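Local coordinates for protein geranyltranstransferase (Marinomonas sp. MED121, PDB 4F62) that probably catalyses the condensation of isopentenyl diphosphate with allylic diphosphates, building isoprenoid chains as a member of the all-helical polyprenyl synthetase family, at residues A[8-11]-A[12-16]; A[26-29]-A[30-33]; A[142-145]-A[146-150]; A[159-162]-A[163-166]; A[246-249]-A[250-253]. All blocks are in the same frame, centred on the assembly; numbering follows the deposited sequence.

Interaction 1: residues A[8-11]-A[12-16]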
loop_
_atom_site.group_PDB
_atom_site.type_symbol
_atom_site.label_atom_id
_atom_site.label_comp_id
_atom_site.label_asym_id
_atom_site.label_seq_id
_atom_site.Cartn_x
_atom_site.Cartn_y
_atom_site.Cartn_z
ATOM N N PHE A 8 29.009 -2.812 -9.888
ATOM C CA PHE A 8 28.028 -2.272 -8.974
ATOM C C PHE A 8 26.621 -2.727 -9.343
ATOM O O PHE A 8 25.795 -3.003 -8.466
ATOM C CB PHE A 8 28.100 -0.745 -8.952
ATOM C CG PHE A 8 27.211 -0.117 -7.917
ATOM C CD1 PHE A 8 27.642 0.019 -6.604
ATOM C CD2 PHE A 8 25.937 0.321 -8.249
ATOM C CE1 PHE A 8 26.810 0.597 -5.636
ATOM C CE2 PHE A 8 25.104 0.904 -7.288
ATOM C CZ PHE A 8 25.545 1.035 -5.981
ATOM N N SER A 9 26.330 -2.797 -10.639
ATOM C CA SER A 9 25.000 -3.244 -11.064
ATOM C C SER A 9 24.816 -4.732 -10.744
ATOM O O SER A 9 23.773 -5.150 -10.255
ATOM C CB SER A 9 24.774 -2.977 -12.569
ATOM O OG SER A 9 25.651 -3.757 -13.353
ATOM N N THR A 10 25.836 -5.528 -11.027
ATOM C CA THR A 10 25.800 -6.941 -10.664
ATOM C C THR A 10 25.585 -7.119 -9.150
ATOM O O THR A 10 24.712 -7.874 -8.720
ATOM C CB THR A 10 27.091 -7.646 -11.096
ATOM O OG1 THR A 10 27.229 -7.548 -12.517
ATOM C CG2 THR A 10 27.078 -9.124 -10.691
ATOM N N TYR A 11 26.365 -6.402 -8.346
ATOM C CA TYR A 11 26.246 -6.498 -6.885
ATOM C C TYR A 11 24.840 -6.157 -6.381
ATOM O O TYR A 11 24.227 -6.938 -5.631
ATOM C CB TYR A 11 27.304 -5.617 -6.190
ATOM C CG TYR A 11 27.172 -5.591 -4.675
ATOM C CD1 TYR A 11 27.722 -6.599 -3.886
ATOM C CD2 TYR A 11 26.499 -4.560 -4.041
ATOM C CE1 TYR A 11 27.591 -6.573 -2.494
ATOM C CE2 TYR A 11 26.355 -4.526 -2.659
ATOM C CZ TYR A 11 26.904 -5.531 -1.892
ATOM O OH TYR A 11 26.753 -5.489 -0.526
ATOM N N THR A 12 24.327 -4.995 -6.783
ATOM C CA THR A 12 23.040 -4.531 -6.269
ATOM C C THR A 12 21.847 -5.328 -6.799
ATOM O O THR A 12 20.868 -5.544 -6.082
ATOM C CB THR A 12 22.830 -3.020 -6.531
ATOM O OG1 THR A 12 22.962 -2.767 -7.926
ATOM C CG2 THR A 12 23.889 -2.217 -5.804
ATOM N N GLN A 13 21.908 -5.724 -8.063
ATOM C CA GLN A 13 20.865 -6.576 -8.627
ATOM C C GLN A 13 20.796 -7.925 -7.894
ATOM O O GLN A 13 19.719 -8.353 -7.505
ATOM C CB GLN A 13 21.077 -6.763 -10.142
ATOM C CG GLN A 13 20.704 -5.507 -10.959
ATOM C CD GLN A 13 21.280 -5.488 -12.382
ATOM O OE1 GLN A 13 22.055 -6.372 -12.781
ATOM N NE2 GLN A 13 20.905 -4.465 -13.150
ATOM N N SER A 14 21.944 -8.587 -7.721
ATOM C CA SER A 14 22.001 -9.826 -6.944
ATOM C C SER A 14 21.488 -9.579 -5.526
ATOM O O SER A 14 20.696 -10.358 -4.986
ATOM C CB SER A 14 23.425 -10.370 -6.878
ATOM O OG SER A 14 23.911 -10.633 -8.184
ATOM N N ARG A 15 21.931 -8.479 -4.930
ATOM C CA ARG A 15 21.563 -8.182 -3.555
ATOM C C ARG A 15 20.056 -7.959 -3.392
ATOM O O ARG A 15 19.429 -8.566 -2.509
ATOM C CB ARG A 15 22.367 -6.989 -3.006
ATOM C CG ARG A 15 22.107 -6.719 -1.527
ATOM C CD ARG A 15 23.044 -5.688 -0.914
ATOM N NE ARG A 15 22.600 -5.364 0.442
ATOM C CZ ARG A 15 23.407 -5.117 1.469
ATOM N NH1 ARG A 15 24.719 -5.139 1.304
ATOM N NH2 ARG A 15 22.892 -4.850 2.666
ATOM N N VAL A 16 19.452 -7.113 -4.227
ATOM C CA VAL A 16 18.019 -6.856 -4.048
ATOM C C VAL A 16 17.171 -8.077 -4.424
ATOM O O VAL A 16 16.138 -8.332 -3.806
ATOM C CB VAL A 16 17.529 -5.549 -4.747
ATOM C CG1 VAL A 16 17.476 -5.708 -6.271
ATOM C CG2 VAL A 16 16.159 -5.123 -4.202
HETATM O O HOH W 1 24.197 -6.403 -14.885
#
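One face of the F8 ring is covered by the methyl group of T12, whose CG2 stands 3.8 Å from the ring centroid and 20° off the normal, a CH-pi contact displaced toward the rim. The guanidinium of R15 is met at its edge by Y11: NH1 donates to Y11 OH over 2.8 Å, with the hydroxyl almost exactly in the guanidinium plane and the ring turned 61° from it. Both side chains leave with CG anti to the backbone N, and lie side by side, pointing the same way. A leucine in place of Y11 would probably leave NH1 without this mate, although NE keeps its salt bridge to D68. Two carbonyls are gripped twice, from opposite faces: beside the i to i+4 backbone bond of the alpha-helix, a hydroxyl donates four residues back. F8 O takes T12 N and T12 OG1, the latter at 2.9 Å, while T10 O takes S14 N and S14 OG. A water bonds Q13 OE1 and, weakly, S9 OG, which also bonds to K6 O; Q13 NE2 bonds to K46 O. Helix 5-23 thus lays T12 and S9 against M51 of helix 48-60, with F8 on Q58 of that same helix.

Interaction 2: residues A[26-29]-A[30-33]; sequences DYAP and ANQL
The backbone N of A30 donates to Y27 O at 2.7 Å, and the backbone N of N31 donates to A28 O at 3.1 Å, two i to i+3 bonds that wind the chain through a short 3-10 turn; the second is strongly bent at the acceptor, its donor standing 67° out of the carbonyl plane. The ring of Y27 swings back along this turn, its CG anti to the backbone N (chi1 -178°), and Y27 CD2 comes to 3.9 Å from A30 CB. P29 covers one face of that ring, its CD 3.7 Å above the plane and over its centre, making the tyrosine a platform for the proline. Here the loop after helix 5-23 becomes helix 31-41, with A30 at the N-cap. An alanine has no side-chain acceptor to offer the first turn. A water lies by this turn, donating to P29 O at 2.8 Å and accepting from L33 N, and so links the 3-10 turn to the helical one. A second water donates to N31 OD1 at 2.8 Å and accepts from Y27 N, tying the asparagine amide to the incoming loop. N31 CG lies 3.1 Å from A28 O, and the amide makes no hydrogen bond to it. On the outer side the turn meets the second subunit: Y27 OH bonds to H179 of that chain, P29 packs on its Q175, and A30 and L33 on its T155. D26 points its carboxylate elsewhere, to a salt bridge with R38 in helix 31-41.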
loop_
_atom_site.group_PDB
_atom_site.type_symbol
_atom_site.label_atom_id
_atom_site.label_comp_id
_atom_site.label_asym_id
_atom_site.label_seq_id
_atom_site.Cartn_x
_atom_site.Cartn_y
_atom_site.Cartn_z
ATOM N N ASP A 26 7.138 -17.964 2.115
ATOM C CA ASP A 26 6.101 -18.905 1.718
ATOM C C ASP A 26 4.899 -18.880 2.663
ATOM O O ASP A 26 5.042 -18.755 3.882
ATOM C CB ASP A 26 6.672 -20.327 1.619
ATOM C CG ASP A 26 7.484 -20.538 0.357
ATOM O OD1 ASP A 26 7.318 -19.747 -0.594
ATOM O OD2 ASP A 26 8.275 -21.502 0.312
ATOM N N TYR A 27 3.713 -18.990 2.075
ATOM C CA TYR A 27 2.469 -19.034 2.829
ATOM C C TYR A 27 1.443 -19.786 1.983
ATOM O O TYR A 27 0.923 -19.243 1.010
ATOM C CB TYR A 27 2.005 -17.616 3.148
ATOM C CG TYR A 27 0.749 -17.569 3.975
ATOM C CD1 TYR A 27 0.643 -18.297 5.153
ATOM C CD2 TYR A 27 -0.329 -16.801 3.579
ATOM C CE1 TYR A 27 -0.511 -18.259 5.910
ATOM C CE2 TYR A 27 -1.477 -16.751 4.325
ATOM C CZ TYR A 27 -1.569 -17.477 5.488
ATOM O OH TYR A 27 -2.726 -17.423 6.232
ATOM N N ALA A 28 1.187 -21.043 2.342
ATOM C CA ALA A 28 0.402 -21.958 1.500
ATOM C C ALA A 28 -0.923 -21.440 0.901
ATOM O O ALA A 28 -1.197 -21.691 -0.273
ATOM C CB ALA A 28 0.187 -23.312 2.210
ATOM N N PRO A 29 -1.760 -20.749 1.702
ATOM C CA PRO A 29 -2.975 -20.185 1.098
ATOM C C PRO A 29 -2.661 -19.211 -0.036
ATOM O O PRO A 29 -3.436 -19.095 -0.984
ATOM C CB PRO A 29 -3.620 -19.433 2.266
ATOM C CG PRO A 29 -3.202 -20.225 3.475
ATOM C CD PRO A 29 -1.783 -20.638 3.176
ATOM N N ALA A 30 -1.524 -18.533 0.065
ATOM C CA ALA A 30 -1.132 -17.537 -0.923
ATOM C C ALA A 30 -0.323 -18.101 -2.097
ATOM O O ALA A 30 0.262 -17.328 -2.860
ATOM C CB ALA A 30 -0.354 -16.409 -0.252
ATOM N N ASN A 31 -0.285 -19.424 -2.242
ATOM C CA ASN A 31 0.523 -20.043 -3.299
ATOM C C ASN A 31 0.284 -19.446 -4.691
ATOM O O ASN A 31 1.224 -18.970 -5.325
ATOM C CB ASN A 31 0.355 -21.568 -3.315
ATOM C CG ASN A 31 1.171 -22.256 -2.229
ATOM O OD1 ASN A 31 2.008 -21.624 -1.576
ATOM N ND2 ASN A 31 0.935 -23.561 -2.035
ATOM N N GLN A 32 -0.968 -19.449 -5.147
ATOM C CA GLN A 32 -1.318 -18.858 -6.441
ATOM C C GLN A 32 -0.940 -17.380 -6.537
ATOM O O GLN A 32 -0.365 -16.934 -7.537
ATOM C CB GLN A 32 -2.810 -19.038 -6.738
ATOM C CG GLN A 32 -3.198 -20.476 -7.002
ATOM C CD GLN A 32 -2.274 -21.137 -8.007
ATOM O OE1 GLN A 32 -1.498 -22.034 -7.662
ATOM N NE2 GLN A 32 -2.345 -20.692 -9.259
ATOM N N LEU A 33 -1.268 -16.624 -5.494
ATOM C CA LEU A 33 -0.954 -15.204 -5.462
ATOM C C LEU A 33 0.545 -14.964 -5.595
ATOM O O LEU A 33 0.985 -14.096 -6.348
ATOM C CB LEU A 33 -1.462 -14.580 -4.159
ATOM C CG LEU A 33 -1.271 -13.071 -4.026
ATOM C CD1 LEU A 33 -2.044 -12.347 -5.123
ATOM C CD2 LEU A 33 -1.728 -12.591 -2.641
HETATM O O HOH W 2 3.667 -19.508 -0.982
HETATM O O HOH W 3 -3.458 -18.045 -3.587
#

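Interaction 3: residues A[142-145]-A[146-150]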
loop_
_atom_site.group_PDB
_atom_site.type_symbol
_atom_site.label_atom_id
_atom_site.label_comp_id
_atom_site.label_asym_id
_atom_site.label_seq_id
_atom_site.Cartn_x
_atom_site.Cartn_y
_atom_site.Cartn_z
ATOM N N GLN A 142 6.918 7.291 5.108
ATOM C CA GLN A 142 6.401 8.586 4.659
ATOM C C GLN A 142 6.947 8.949 3.284
ATOM O O GLN A 142 6.195 9.412 2.423
ATOM C CB GLN A 142 6.741 9.688 5.658
ATOM C CG GLN A 142 6.001 9.552 6.972
ATOM C CD GLN A 142 6.560 10.470 8.041
ATOM O OE1 GLN A 142 7.646 11.021 7.885
ATOM N NE2 GLN A 142 5.825 10.630 9.140
ATOM N N GLU A 143 8.249 8.731 3.091
ATOM C CA GLU A 143 8.902 8.986 1.811
ATOM C C GLU A 143 8.249 8.171 0.706
ATOM O O GLU A 143 7.991 8.685 -0.389
ATOM C CB GLU A 143 10.399 8.640 1.868
ATOM C CG GLU A 143 11.259 9.604 2.694
ATOM C CD GLU A 143 11.362 11.002 2.093
ATOM O OE1 GLU A 143 11.240 11.151 0.853
ATOM O OE2 GLU A 143 11.574 11.966 2.864
ATOM N N LEU A 144 7.990 6.897 0.987
ATOM C CA LEU A 144 7.453 6.003 -0.036
ATOM C C LEU A 144 6.013 6.391 -0.354
ATOM O O LEU A 144 5.595 6.375 -1.513
ATOM C CB LEU A 144 7.499 4.545 0.417
ATOM C CG LEU A 144 7.080 3.533 -0.661
ATOM C CD1 LEU A 144 8.049 3.555 -1.825
ATOM C CD2 LEU A 144 6.966 2.109 -0.085
ATOM N N VAL A 145 5.263 6.747 0.684
ATOM C CA VAL A 145 3.867 7.138 0.527
ATOM C C VAL A 145 3.742 8.360 -0.385
ATOM O O VAL A 145 2.929 8.382 -1.318
ATOM C CB VAL A 145 3.221 7.448 1.904
ATOM C CG1 VAL A 145 2.068 8.443 1.761
ATOM C CG2 VAL A 145 2.741 6.162 2.557
ATOM N N VAL A 146 4.557 9.370 -0.125
ATOM C CA VAL A 146 4.426 10.607 -0.868
ATOM C C VAL A 146 4.843 10.407 -2.332
ATOM O O VAL A 146 4.312 11.069 -3.230
ATOM C CB VAL A 146 5.190 11.770 -0.184
ATOM C CG1 VAL A 146 6.662 11.706 -0.484
ATOM C CG2 VAL A 146 4.634 13.091 -0.636
ATOM N N ALA A 147 5.764 9.469 -2.566
ATOM C CA ALA A 147 6.247 9.179 -3.916
ATOM C C ALA A 147 5.298 8.299 -4.721
ATOM O O ALA A 147 5.235 8.413 -5.941
ATOM C CB ALA A 147 7.614 8.527 -3.860
ATOM N N SER A 148 4.571 7.418 -4.042
ATOM C CA SER A 148 3.808 6.371 -4.723
ATOM C C SER A 148 2.332 6.699 -4.921
ATOM O O SER A 148 1.679 6.128 -5.804
ATOM C CB SER A 148 3.905 5.055 -3.936
ATOM O OG SER A 148 5.255 4.753 -3.666
ATOM N N GLY A 149 1.788 7.579 -4.080
ATOM C CA GLY A 149 0.343 7.774 -4.043
ATOM C C GLY A 149 -0.156 9.020 -4.750
ATOM O O GLY A 149 0.392 9.433 -5.777
ATOM N N ARG A 150 -1.196 9.618 -4.173
ATOM C CA ARG A 150 -1.851 10.807 -4.719
ATOM C C ARG A 150 -0.904 11.993 -4.860
ATOM O O ARG A 150 -1.165 12.918 -5.637
ATOM C CB ARG A 150 -3.043 11.196 -3.825
ATOM C CG ARG A 150 -2.623 11.702 -2.446
ATOM C CD ARG A 150 -3.706 11.471 -1.397
ATOM N NE ARG A 150 -3.279 12.005 -0.108
ATOM C CZ ARG A 150 -3.450 13.275 0.258
ATOM N NH1 ARG A 150 -4.070 14.119 -0.561
ATOM N NH2 ARG A 150 -3.018 13.695 1.443
#
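L144 O accepts two bonds from S148, one from the hydroxyl at 2.7 Å and one from the backbone N at 2.9 Å. The serine reaches it by setting OG anti to its own carbonyl carbon (chi1 -51°), which turns the hydroxyl back along the helix. The other backbone bonds follow the i to i+4 pattern: V146 N to Q142 O at 3.0 Å, A147 N to E143 O at 3.2 Å, and G149 N to V145 O at 3.1 Å. Weak i to i+3 bonds from A147 N to L144 O and from S148 N to V145 O lie beside them, consistent with the last turn tightening as the helix ends. G149, with phi -102° and psi -144°, is the first residue to leave helical angles.

Carbon-oxygen packing includes V146 CG1, 3.3 Å from E143 O, and L144 CD1, which approaches S148 OG at 3.6 Å. L144 itself faces inward between helix 65-86, touching A73, L74 and I77, and helix 108-126. The charged and amide groups find partners beyond the segments: E143 forms salt bridges with R190 and K139, Q142 NE2 bonds to S127 O of the second subunit, and R150 pairs with E124 of that chain.

A buried hydroxyl is therefore satisfied within its own helix, donating to a carbonyl one turn back. The S148 hydroxyl can thus sit beside L144 and I77 with its hydrogen bond made, while the longer polar side chains are spent on the same helix, on helix 170-194 and on the second subunit.

Interaction 4: residues A[159-162]-A[163-166]; sequences IDLS and SENK
S163 is the residue most enclosed here, and its hydroxyl and backbone N both turn to D160 O. OG donates at 3.2 Å and N at 3.3 Å, and the two arrive from the same face of the carbonyl plane, N standing 70° out of it. OG takes the position between the backbone N and the carbonyl carbon (chi1 88°), which folds it back over the last helical turn. With an alanine here, D160 O would probably keep only the backbone N-H, which approaches far out of its plane, and the helix end would be less firmly held.

S162 does likewise one residue earlier: its OG donates to I159 O at 3.2 Å, within the helix. E164 N keeps a weak bond to L161 O at 3.3 Å, and the chain turns extended at K166. The E164 side chain runs alongside that of L161, pointing the same way, with L161 CD2 at 4.0 Å from E164 OE2, so a leucine methyl flanks the carboxylate. K166 NZ comes only to 3.6 Å from S162 O.

These i to i+3 bonds close the C-terminal end of helix 153-162 before the loop that leads to helix 170-194. D160 reaches that next helix through a salt bridge with K180, and I159 packs on its M176. L161 meets M90 in a loop and L113 of the second subunit, while S163 touches I168 and K246.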
loop_
_atom_site.group_PDB
_atom_site.type_symbol
_atom_site.label_atom_id
_atom_site.label_comp_id
_atom_site.label_asym_id
_atom_site.label_seq_id
_atom_site.Cartn_x
_atom_site.Cartn_y
_atom_site.Cartn_z
ATOM N N ILE A 159 -2.807 11.872 -14.565
ATOM C CA ILE A 159 -2.594 12.989 -15.476
ATOM C C ILE A 159 -2.339 12.462 -16.881
ATOM O O ILE A 159 -2.905 12.968 -17.838
ATOM C CB ILE A 159 -1.415 13.877 -15.031
ATOM C CG1 ILE A 159 -1.778 14.632 -13.748
ATOM C CG2 ILE A 159 -1.064 14.891 -16.120
ATOM C CD1 ILE A 159 -0.555 15.261 -13.066
ATOM N N ASP A 160 -1.494 11.438 -16.996
ATOM C CA ASP A 160 -1.211 10.803 -18.285
ATOM C C ASP A 160 -2.495 10.349 -18.989
ATOM O O ASP A 160 -2.710 10.657 -20.165
ATOM C CB ASP A 160 -0.265 9.614 -18.107
ATOM C CG ASP A 160 0.469 9.265 -19.384
ATOM O OD1 ASP A 160 0.126 9.818 -20.455
ATOM O OD2 ASP A 160 1.399 8.439 -19.321
ATOM N N LEU A 161 -3.348 9.628 -18.262
ATOM C CA LEU A 161 -4.629 9.201 -18.808
ATOM C C LEU A 161 -5.505 10.375 -19.224
ATOM O O LEU A 161 -6.039 10.383 -20.324
ATOM C CB LEU A 161 -5.380 8.313 -17.815
ATOM C CG LEU A 161 -4.827 6.889 -17.725
ATOM C CD1 LEU A 161 -5.367 6.185 -16.501
ATOM C CD2 LEU A 161 -5.173 6.104 -18.986
ATOM N N SER A 162 -5.642 11.374 -18.358
ATOM C CA SER A 162 -6.560 12.478 -18.636
ATOM C C SER A 162 -6.058 13.382 -19.762
ATOM O O SER A 162 -6.800 14.218 -20.270
ATOM C CB SER A 162 -6.815 13.308 -17.376
ATOM O OG SER A 162 -5.760 14.228 -17.163
ATOM N N SER A 163 -4.802 13.206 -20.157
ATOM C CA SER A 163 -4.193 14.079 -21.153
ATOM C C SER A 163 -4.088 13.443 -22.544
ATOM O O SER A 163 -3.568 14.062 -23.475
ATOM C CB SER A 163 -2.803 14.507 -20.683
ATOM O OG SER A 163 -1.825 13.569 -21.100
ATOM N N GLU A 164 -4.584 12.216 -22.689
ATOM C CA GLU A 164 -4.333 11.440 -23.908
ATOM C C GLU A 164 -5.016 11.965 -25.177
ATOM O O GLU A 164 -4.613 11.615 -26.287
ATOM C CB GLU A 164 -4.624 9.948 -23.692
ATOM C CG GLU A 164 -6.057 9.610 -23.317
ATOM C CD GLU A 164 -6.177 8.220 -22.714
ATOM O OE1 GLU A 164 -5.293 7.375 -22.986
ATOM O OE2 GLU A 164 -7.143 7.972 -21.960
ATOM N N ASN A 165 -6.033 12.808 -25.027
ATOM C CA ASN A 165 -6.636 13.432 -26.201
ATOM C C ASN A 165 -6.067 14.831 -26.451
ATOM O O ASN A 165 -5.832 15.220 -27.597
ATOM C CB ASN A 165 -8.161 13.481 -26.085
ATOM C CG ASN A 165 -8.848 13.570 -27.441
ATOM O OD1 ASN A 165 -8.228 13.918 -28.449
ATOM N ND2 ASN A 165 -10.140 13.258 -27.469
ATOM N N LYS A 166 -5.841 15.578 -25.373
ATOM C CA LYS A 166 -5.339 16.947 -25.467
ATOM C C LYS A 166 -3.895 17.004 -25.949
ATOM O O LYS A 166 -3.211 15.980 -26.017
ATOM C CB LYS A 166 -5.437 17.625 -24.098
ATOM C CG LYS A 166 -6.561 17.085 -23.238
ATOM C CD LYS A 166 -6.701 17.835 -21.929
ATOM C CE LYS A 166 -8.144 17.792 -21.469
ATOM N NZ LYS A 166 -8.845 16.608 -22.041
#

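Interaction 5: residues A[246-249]-A[250-253]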
loop_
_atom_site.group_PDB
_atom_site.type_symbol
_atom_site.label_atom_id
_atom_site.label_comp_id
_atom_site.label_asym_id
_atom_site.label_seq_id
_atom_site.Cartn_x
_atom_site.Cartn_y
_atom_site.Cartn_z
ATOM N N LYS A 246 0.459 13.273 -30.084
ATOM C CA LYS A 246 0.520 13.559 -28.643
ATOM C C LYS A 246 1.775 14.380 -28.283
ATOM O O LYS A 246 2.694 14.490 -29.093
ATOM C CB LYS A 246 0.460 12.233 -27.865
ATOM C CG LYS A 246 0.522 12.313 -26.335
ATOM C CD LYS A 246 -0.507 13.266 -25.735
ATOM C CE LYS A 246 -0.460 13.224 -24.209
ATOM N NZ LYS A 246 0.911 12.973 -23.671
ATOM N N ALA A 247 1.808 14.957 -27.078
ATOM C CA ALA A 247 2.900 15.836 -26.634
ATOM C C ALA A 247 4.217 15.120 -26.288
ATOM O O ALA A 247 4.232 14.135 -25.550
ATOM C CB ALA A 247 2.445 16.694 -25.451
ATOM N N THR A 248 5.319 15.647 -26.825
ATOM C CA THR A 248 6.665 15.135 -26.576
ATOM C C THR A 248 7.626 16.322 -26.432
ATOM O O THR A 248 7.339 17.419 -26.913
ATOM C CB THR A 248 7.171 14.261 -27.754
ATOM O OG1 THR A 248 7.508 15.102 -28.863
ATOM C CG2 THR A 248 6.123 13.252 -28.202
ATOM N N TYR A 249 8.776 16.105 -25.803
ATOM C CA TYR A 249 9.775 17.173 -25.719
ATOM C C TYR A 249 10.292 17.718 -27.061
ATOM O O TYR A 249 10.431 18.935 -27.208
ATOM C CB TYR A 249 10.914 16.808 -24.752
ATOM C CG TYR A 249 10.398 16.632 -23.335
ATOM C CD1 TYR A 249 10.168 17.731 -22.510
ATOM C CD2 TYR A 249 10.085 15.367 -22.845
ATOM C CE1 TYR A 249 9.657 17.570 -21.212
ATOM C CE2 TYR A 249 9.585 15.194 -21.555
ATOM C CZ TYR A 249 9.374 16.298 -20.744
ATOM O OH TYR A 249 8.870 16.115 -19.473
ATOM N N PRO A 250 10.579 16.831 -28.045
ATOM C CA PRO A 250 11.032 17.361 -29.338
ATOM C C PRO A 250 9.971 18.197 -30.029
ATOM O O PRO A 250 10.313 19.155 -30.722
ATOM C CB PRO A 250 11.316 16.103 -30.160
ATOM C CG PRO A 250 11.669 15.073 -29.142
ATOM C CD PRO A 250 10.783 15.373 -27.958
ATOM N N LYS A 251 8.699 17.855 -29.863
ATOM C CA LYS A 251 7.653 18.699 -30.449
ATOM C C LYS A 251 7.536 20.035 -29.727
ATOM O O LYS A 251 7.248 21.051 -30.347
ATOM C CB LYS A 251 6.305 17.969 -30.487
ATOM C CG LYS A 251 6.226 17.001 -31.650
ATOM C CD LYS A 251 5.467 15.738 -31.302
ATOM C CE LYS A 251 3.995 15.861 -31.625
ATOM N NZ LYS A 251 3.301 14.554 -31.425
ATOM N N LEU A 252 7.776 20.034 -28.421
ATOM C CA LEU A 252 7.625 21.262 -27.644
ATOM C C LEU A 252 8.869 22.154 -27.682
ATOM O O LEU A 252 8.766 23.371 -27.558
ATOM C CB LEU A 252 7.232 20.935 -26.193
ATOM C CG LEU A 252 5.833 20.338 -26.010
ATOM C CD1 LEU A 252 5.665 19.726 -24.612
ATOM C CD2 LEU A 252 4.769 21.403 -26.265
ATOM N N LEU A 253 10.046 21.562 -27.856
ATOM C CA LEU A 253 11.277 22.351 -27.800
ATOM C C LEU A 253 12.090 22.310 -29.089
ATOM O O LEU A 253 13.132 22.963 -29.190
ATOM C CB LEU A 253 12.158 21.853 -26.659
ATOM C CG LEU A 253 11.579 21.868 -25.252
ATOM C CD1 LEU A 253 12.459 21.032 -24.318
ATOM C CD2 LEU A 253 11.495 23.301 -24.775
#
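T248 and K251 cross obliquely, the threonine hydroxyl lying between the lysine's backbone N and its aliphatic chain: OG1 accepts from K251 N at 3.2 Å, the N-H pointing to it at 159°, and K251 CD lies equally near. OG1 sits between its own backbone N and carbonyl carbon (chi1 74°), which turns it onto the first turn of the helix. Bent at chi2 and chi3, the lysine chain goes back along the preceding loop and brings NZ toward K246 O; the modelled separation is too short to be trusted in detail, and K246 is poorly ordered. The Y249 ring receives L253 at its edge, where L253 CD1 lies 4.4 Å from Y249 CD1, and Y249 CB rests 3.5 Å from P250 CD. The ring meets that of H177, to which OH also bonds, and the backbone N of Y249 bonds to D223. Backbone bonds from L252 N to T248 O, at 3.1 Å, and from L253 N to Y249 O, at 2.7 Å, begin the regular helix. A threonine N-cap whose hydroxyl takes the N-H three residues on, with proline in the first turn where no N-H is needed, is a classic start for an alpha-helix, here helix 249-273.

In the fold
All five are local contacts along or at the ends of helices, yet their chemistry follows their place. Interaction 3, at the end of helix 134-148, is the buried one, and interaction 1, within helix 5-23, is partly buried; both bind a hydroxyl to a carbonyl four residues back. Interactions 2, 4 and 5 are surface contacts at helix boundaries: 2 and 5 start helices, with water near an alanine N-cap in one and a threonine cap in the other, and 4 ends one, its hydroxyl reaching three residues back. Interactions 4 and 5 touch, S163 O lying 3.3 Å from K246 CE. Interactions 2, 3 and 4 reach the second subunit, whereas interactions 1 and 5 do not.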